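Local coordinates for trichosurin (Trichosurus vulpecula, PDB 2RA6), which is a dimeric milk whey lipocalin that holds 4-ethylphenol inside its beta barrel and probably carries small molecules of this kind, at residues G45-F50 with N92-N97; S58-G63 with T79-E84. The protein carries 1 engineered substitution. One frame throughout, in Å; residues are numbered along the deposited sequence.

Contact 1 of 2, residues G45-F50 with N92-N97. With IPA (isopropyl alcohol), chain R.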
loop_
_atom_site.group_PDB
_atom_site.type_symbol
_atom_site.label_atom_id
_atom_site.label_comp_id
_atom_site.label_asym_id
_atom_site.label_seq_id
_atom_site.Cartn_x
_atom_site.Cartn_y
_atom_site.Cartn_z
ATOM N N GLY B 45 15.503 -4.839 14.495
ATOM C CA GLY B 45 14.223 -4.447 13.928
ATOM C C GLY B 45 13.485 -5.638 13.347
ATOM O O GLY B 45 14.112 -6.525 12.763
ATOM N N PRO B 46 12.149 -5.686 13.477
ATOM C CA PRO B 46 11.367 -6.806 12.950
ATOM C C PRO B 46 11.473 -7.034 11.445
ATOM O O PRO B 46 11.221 -8.141 10.967
ATOM C CB PRO B 46 9.942 -6.472 13.395
ATOM C CG PRO B 46 9.938 -4.983 13.431
ATOM C CD PRO B 46 11.267 -4.662 14.064
ATOM N N PHE B 47 11.845 -6.001 10.696
ATOM C CA PHE B 47 11.957 -6.159 9.249
ATOM C C PHE B 47 13.385 -6.194 8.730
ATOM O O PHE B 47 13.616 -6.097 7.523
ATOM C CB PHE B 47 11.159 -5.078 8.521
ATOM C CG PHE B 47 9.682 -5.337 8.498
ATOM C CD1 PHE B 47 8.864 -4.879 9.528
ATOM C CD2 PHE B 47 9.106 -6.060 7.457
ATOM C CE1 PHE B 47 7.493 -5.136 9.520
ATOM C CE2 PHE B 47 7.737 -6.323 7.437
ATOM C CZ PHE B 47 6.928 -5.860 8.472
ATOM N N ARG B 48 14.345 -6.335 9.637
ATOM C CA ARG B 48 15.731 -6.429 9.213
ATOM C C ARG B 48 15.999 -7.912 9.011
ATOM O O ARG B 48 16.638 -8.573 9.834
ATOM C CB ARG B 48 16.695 -5.852 10.255
ATOM C CG ARG B 48 18.117 -5.711 9.714
ATOM C CD ARG B 48 19.063 -5.083 10.726
ATOM N NE ARG B 48 20.428 -5.006 10.211
ATOM C CZ ARG B 48 20.874 -4.064 9.386
ATOM N NH1 ARG B 48 20.067 -3.093 8.974
ATOM N NH2 ARG B 48 22.132 -4.094 8.962
ATOM N N ASN B 49 15.473 -8.427 7.906
ATOM C CA ASN B 49 15.633 -9.828 7.554
ATOM C C ASN B 49 16.294 -9.868 6.190
ATOM O O ASN B 49 16.033 -9.020 5.336
ATOM C CB ASN B 49 14.275 -10.528 7.517
ATOM C CG ASN B 49 13.504 -10.362 8.812
ATOM O OD1 ASN B 49 14.013 -10.669 9.893
ATOM N ND2 ASN B 49 12.274 -9.873 8.708
ATOM N N PHE B 50 17.158 -10.853 5.999
ATOM C CA PHE B 50 17.906 -10.990 4.761
ATOM C C PHE B 50 17.429 -12.199 3.980
ATOM O O PHE B 50 17.622 -13.338 4.404
ATOM C CB PHE B 50 19.381 -11.122 5.112
ATOM C CG PHE B 50 19.840 -10.117 6.124
ATOM C CD1 PHE B 50 19.971 -8.780 5.777
ATOM C CD2 PHE B 50 20.103 -10.502 7.433
ATOM C CE1 PHE B 50 20.359 -7.829 6.722
ATOM C CE2 PHE B 50 20.492 -9.565 8.390
ATOM C CZ PHE B 50 20.618 -8.227 8.032
ATOM N N ASN B 92 1.228 -12.741 7.195
ATOM C CA ASN B 92 1.022 -12.589 8.628
ATOM C C ASN B 92 2.404 -12.542 9.271
ATOM O O ASN B 92 3.088 -13.562 9.369
ATOM C CB ASN B 92 0.219 -13.771 9.189
ATOM C CG ASN B 92 0.110 -13.741 10.707
ATOM O OD1 ASN B 92 -0.145 -12.694 11.303
ATOM N ND2 ASN B 92 0.288 -14.898 11.336
ATOM N N TYR B 93 2.817 -11.345 9.677
ATOM C CA TYR B 93 4.115 -11.127 10.309
ATOM C C TYR B 93 4.123 -9.737 10.927
ATOM O O TYR B 93 3.817 -8.756 10.250
ATOM C CB TYR B 93 5.236 -11.227 9.275
ATOM C CG TYR B 93 6.609 -11.051 9.880
ATOM C CD1 TYR B 93 7.188 -12.063 10.649
ATOM C CD2 TYR B 93 7.317 -9.860 9.717
ATOM C CE1 TYR B 93 8.439 -11.892 11.243
ATOM C CE2 TYR B 93 8.564 -9.679 10.306
ATOM C CZ TYR B 93 9.118 -10.700 11.066
ATOM O OH TYR B 93 10.346 -10.529 11.651
ATOM N N TYR B 94 4.472 -9.658 12.209
ATOM C CA TYR B 94 4.490 -8.382 12.926
ATOM C C TYR B 94 3.167 -7.678 12.631
ATOM O O TYR B 94 3.125 -6.479 12.332
ATOM C CB TYR B 94 5.655 -7.516 12.447
ATOM C CG TYR B 94 5.999 -6.388 13.395
ATOM C CD1 TYR B 94 6.530 -6.656 14.655
ATOM C CD2 TYR B 94 5.816 -5.054 13.025
ATOM C CE1 TYR B 94 6.877 -5.626 15.525
ATOM C CE2 TYR B 94 6.159 -4.014 13.888
ATOM C CZ TYR B 94 6.691 -4.312 15.135
ATOM O OH TYR B 94 7.059 -3.295 15.986
ATOM N N GLY B 95 2.086 -8.445 12.736
ATOM C CA GLY B 95 0.764 -7.931 12.441
ATOM C C GLY B 95 0.361 -8.500 11.093
ATOM O O GLY B 95 0.640 -9.666 10.802
ATOM N N THR B 96 -0.298 -7.697 10.268
ATOM C CA THR B 96 -0.697 -8.154 8.943
ATOM C C THR B 96 -0.015 -7.273 7.903
ATOM O O THR B 96 0.341 -6.131 8.191
ATOM C CB THR B 96 -2.234 -8.094 8.745
ATOM O OG1 THR B 96 -2.686 -6.740 8.838
ATOM C CG2 THR B 96 -2.940 -8.935 9.803
ATOM N N ASN B 97 0.170 -7.804 6.697
ATOM C CA ASN B 97 0.838 -7.048 5.640
ATOM C C ASN B 97 0.221 -7.245 4.271
ATOM O O ASN B 97 -0.169 -8.356 3.907
ATOM C CB ASN B 97 2.299 -7.485 5.503
ATOM C CG ASN B 97 3.067 -7.402 6.795
ATOM O OD1 ASN B 97 3.679 -6.380 7.107
ATOM N ND2 ASN B 97 3.051 -8.489 7.557
HETATM C C1 IPA R . 9.513 -10.099 6.799
HETATM C C2 IPA R . 10.249 -9.166 5.906
HETATM C C3 IPA R . 9.927 -9.993 4.707
HETATM O O2 IPA R . 11.658 -9.051 6.190
#
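Pro-46 lays its ring over one face of Tyr-94, with CG 3.7 Å from the centroid of the Tyr-94 ring and only 11° off its normal: a centred CH-pi contact. The neighbouring tyrosine works with its tip instead. CG of Tyr-93 is anti to the backbone N (chi1 -178°), which sends the ring across to the other loop, where OH donates to Pro-46 O at 2.6 Å, in the carbonyl plane and on a lone pair. That oxygen is gripped twice, since Asn-49 ND2 also donates to it at 3.0 Å, tilted out of the carbonyl plane. The same ND2 reaches O2 of the isopropanol at 2.7 Å, a guest probably taken from the crystallisation liquor. Phe-47 touches both tyrosines, its CE1 meeting CD2 of Tyr-94. Its face receives the edge of Tyr-93 in a T-shaped pair, centroids 5.7 Å apart and planes at 88°, while its own tip, CZ, comes within 3.6 Å of Asn-97 OD1 near the ring plane. Asn-97 in turn braces the turn between its strand and the one before: ND2 donates to Tyr-93 O at 2.8 Å, and OD1 accepts from Asn-116. A phenylalanine in place of Tyr-93 lacks the hydroxyl and would probably leave Pro-46 O with Asn-49 as its sole donor from the two segments, the two loops losing their one hydrogen bond to each other. The Tyr-94 ring also stacks with His-118. The arrangement fits the open end of a lipocalin barrel, where the long loop after the first strand folds in against the hairpin turn joining strands 88-92 and 96-102.

Contact 2 of 2, residues S58-G63 with T79-E84; sequences SGNLNG and TAFKTE. With ETY (4-ethylphenol), chain P.
With CG anti to its carbonyl carbon (chi1 -54°), Asn-60 turns OD1 across to the other strand, where Lys-82 N donates to it at 3.0 Å, nearly straight and in the plane of the amide. Lys-82 gives a second bond to the same segment through its side chain: CG sits between its own N and carbonyl carbon (chi1 64°), and a final bend at chi4 (-61°) brings NZ to Ser-58 O at 2.8 Å, nearly along the C=O axis. The aliphatic part passes so close to Gly-59 that a CB there would collide with CD of the lysine. Farther along, Leu-61 and Ala-80 form an antiparallel hydrogen-bonded pair, Leu-61 N to Ala-80 O at 2.8 Å and Ala-80 N to Leu-61 O at 2.9 Å. On the opposite face of the sheet Asn-62 and Thr-79 lie side by side, and Thr-79 OG1 donates to Asn-62 OD1 at 2.8 Å; Glu-57 takes the ND2 of that amide, fixing which way it is turned. CG2 of Thr-79 rests on one face of the Phe-81 ring, toward its rim.

The face with Leu-61 and Ala-80 lines the 4-ethylphenol pocket. The phenol O1 receives Gly-63 N at 3.0 Å and lies 2.6 Å from Leu-61 O, so the backbone meets its polar end, and a CB on Gly-63 would run into C6 of the ligand ring. The two segments belong to the hairpin of strands 60-69 and 72-82, flanked in the sheet by strand 49-57 beside Asn-62 and by strand 88-92, whose Phe-89 packs on both Leu-61 and Ala-80.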
loop_
_atom_site.group_PDB
_atom_site.type_symbol
_atom_site.label_atom_id
_atom_site.label_comp_id
_atom_site.label_asym_id
_atom_site.label_seq_id
_atom_site.Cartn_x
_atom_site.Cartn_y
_atom_site.Cartn_z
ATOM N N SER B 58 1.828 -23.213 -5.422
ATOM C CA SER B 58 0.395 -22.945 -5.491
ATOM C C SER B 58 0.138 -21.443 -5.582
ATOM O O SER B 58 -0.836 -20.935 -5.025
ATOM C CB SER B 58 -0.307 -23.512 -4.253
ATOM O OG SER B 58 -0.102 -24.910 -4.145
ATOM N N GLY B 59 1.022 -20.738 -6.280
ATOM C CA GLY B 59 0.867 -19.304 -6.427
ATOM C C GLY B 59 1.325 -18.509 -5.218
ATOM O O GLY B 59 1.377 -17.280 -5.269
ATOM N N ASN B 60 1.659 -19.197 -4.130
ATOM C CA ASN B 60 2.110 -18.520 -2.916
ATOM C C ASN B 60 3.631 -18.397 -2.915
ATOM O O ASN B 60 4.323 -19.170 -3.574
ATOM C CB ASN B 60 1.661 -19.288 -1.668
ATOM C CG ASN B 60 0.166 -19.546 -1.642
ATOM O OD1 ASN B 60 -0.636 -18.647 -1.885
ATOM N ND2 ASN B 60 -0.215 -20.779 -1.332
ATOM N N LEU B 61 4.152 -17.421 -2.179
ATOM C CA LEU B 61 5.595 -17.224 -2.113
ATOM C C LEU B 61 6.162 -17.704 -0.786
ATOM O O LEU B 61 5.873 -17.131 0.264
ATOM C CB LEU B 61 5.933 -15.742 -2.299
ATOM C CG LEU B 61 5.396 -15.068 -3.563
ATOM C CD1 LEU B 61 5.897 -13.633 -3.622
ATOM C CD2 LEU B 61 5.856 -15.842 -4.796
ATOM N N ASN B 62 6.964 -18.763 -0.829
ATOM C CA ASN B 62 7.578 -19.280 0.383
ATOM C C ASN B 62 8.975 -18.685 0.486
ATOM O O ASN B 62 9.871 -19.032 -0.285
ATOM C CB ASN B 62 7.659 -20.808 0.343
ATOM C CG ASN B 62 6.289 -21.462 0.329
ATOM O OD1 ASN B 62 5.381 -21.042 1.049
ATOM N ND2 ASN B 62 6.137 -22.503 -0.480
ATOM N N GLY B 63 9.154 -17.778 1.438
ATOM C CA GLY B 63 10.442 -17.143 1.601
ATOM C C GLY B 63 11.256 -17.663 2.765
ATOM O O GLY B 63 10.724 -17.990 3.827
ATOM N N THR B 79 5.432 -17.284 4.551
ATOM C CA THR B 79 4.699 -17.540 3.328
ATOM C C THR B 79 3.770 -16.369 3.047
ATOM O O THR B 79 2.981 -15.965 3.909
ATOM C CB THR B 79 3.857 -18.829 3.418
ATOM O OG1 THR B 79 4.726 -19.964 3.534
ATOM C CG2 THR B 79 2.994 -18.985 2.172
ATOM N N ALA B 80 3.897 -15.808 1.850
ATOM C CA ALA B 80 3.047 -14.706 1.408
ATOM C C ALA B 80 2.028 -15.364 0.493
ATOM O O ALA B 80 2.379 -15.898 -0.561
ATOM C CB ALA B 80 3.863 -13.674 0.643
ATOM N N PHE B 81 0.767 -15.342 0.903
ATOM C CA PHE B 81 -0.287 -15.977 0.118
ATOM C C PHE B 81 -0.840 -15.086 -0.984
ATOM O O PHE B 81 -0.996 -13.880 -0.807
ATOM C CB PHE B 81 -1.417 -16.433 1.041
ATOM C CG PHE B 81 -0.982 -17.441 2.065
ATOM C CD1 PHE B 81 -0.373 -17.038 3.249
ATOM C CD2 PHE B 81 -1.156 -18.798 1.828
ATOM C CE1 PHE B 81 0.057 -17.976 4.187
ATOM C CE2 PHE B 81 -0.730 -19.743 2.756
ATOM C CZ PHE B 81 -0.121 -19.332 3.939
ATOM N N LYS B 82 -1.133 -15.689 -2.131
ATOM C CA LYS B 82 -1.665 -14.937 -3.258
ATOM C C LYS B 82 -3.069 -14.423 -2.962
ATOM O O LYS B 82 -3.783 -14.969 -2.117
ATOM C CB LYS B 82 -1.698 -15.814 -4.513
ATOM C CG LYS B 82 -2.641 -17.000 -4.406
ATOM C CD LYS B 82 -2.692 -17.782 -5.707
ATOM C CE LYS B 82 -3.730 -18.892 -5.641
ATOM N NZ LYS B 82 -3.436 -19.873 -4.562
ATOM N N THR B 83 -3.452 -13.359 -3.654
ATOM C CA THR B 83 -4.776 -12.769 -3.493
ATOM C C THR B 83 -5.452 -12.797 -4.855
ATOM O O THR B 83 -4.889 -13.314 -5.819
ATOM C CB THR B 83 -4.691 -11.306 -3.022
ATOM O OG1 THR B 83 -4.133 -10.501 -4.067
ATOM C CG2 THR B 83 -3.817 -11.194 -1.780
ATOM N N GLU B 84 -6.653 -12.238 -4.935
ATOM C CA GLU B 84 -7.391 -12.201 -6.193
ATOM C C GLU B 84 -6.684 -11.294 -7.193
ATOM O O GLU B 84 -6.951 -11.349 -8.393
ATOM C CB GLU B 84 -8.811 -11.688 -5.953
ATOM C CG GLU B 84 -9.620 -12.531 -4.985
ATOM C CD GLU B 84 -10.958 -11.903 -4.647
ATOM O OE1 GLU B 84 -11.772 -11.697 -5.574
ATOM O OE2 GLU B 84 -11.193 -11.614 -3.453
HETATM C C8 ETY P . 10.055 -10.232 0.672
HETATM C C7 ETY P . 8.762 -10.767 0.048
HETATM C CG ETY P . 8.318 -12.090 0.609
HETATM C C3 ETY P . 7.659 -12.166 1.864
HETATM C C2 ETY P . 7.240 -13.407 2.392
HETATM C C5 ETY P . 8.550 -13.300 -0.109
HETATM C C6 ETY P . 8.136 -14.547 0.412
HETATM C C1 ETY P . 7.481 -14.590 1.664
HETATM O O1 ETY P . 7.073 -15.794 2.173
#

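The two contacts lie in one antiparallel barrel sheet, centres 16 Å apart and nearest atoms about 5 Å apart without touching. Along the chain contact 2 is nested inside contact 1: residues 45-50 lead into strand 49-57, then come 58-63 and 79-84 on the hairpin of strands 60-69 and 72-82, and strand 88-92 runs on to 92-97. Contact 1 closes this loop by joining two loops of the barrel rim, whereas contact 2 pairs adjacent strands in its wall. Of the two, only contact 2 touches the 4-ethylphenol, supplying backbone to the phenol oxygen; the side chain of Tyr-93 in contact 1 stays about 7 Å from the ligand.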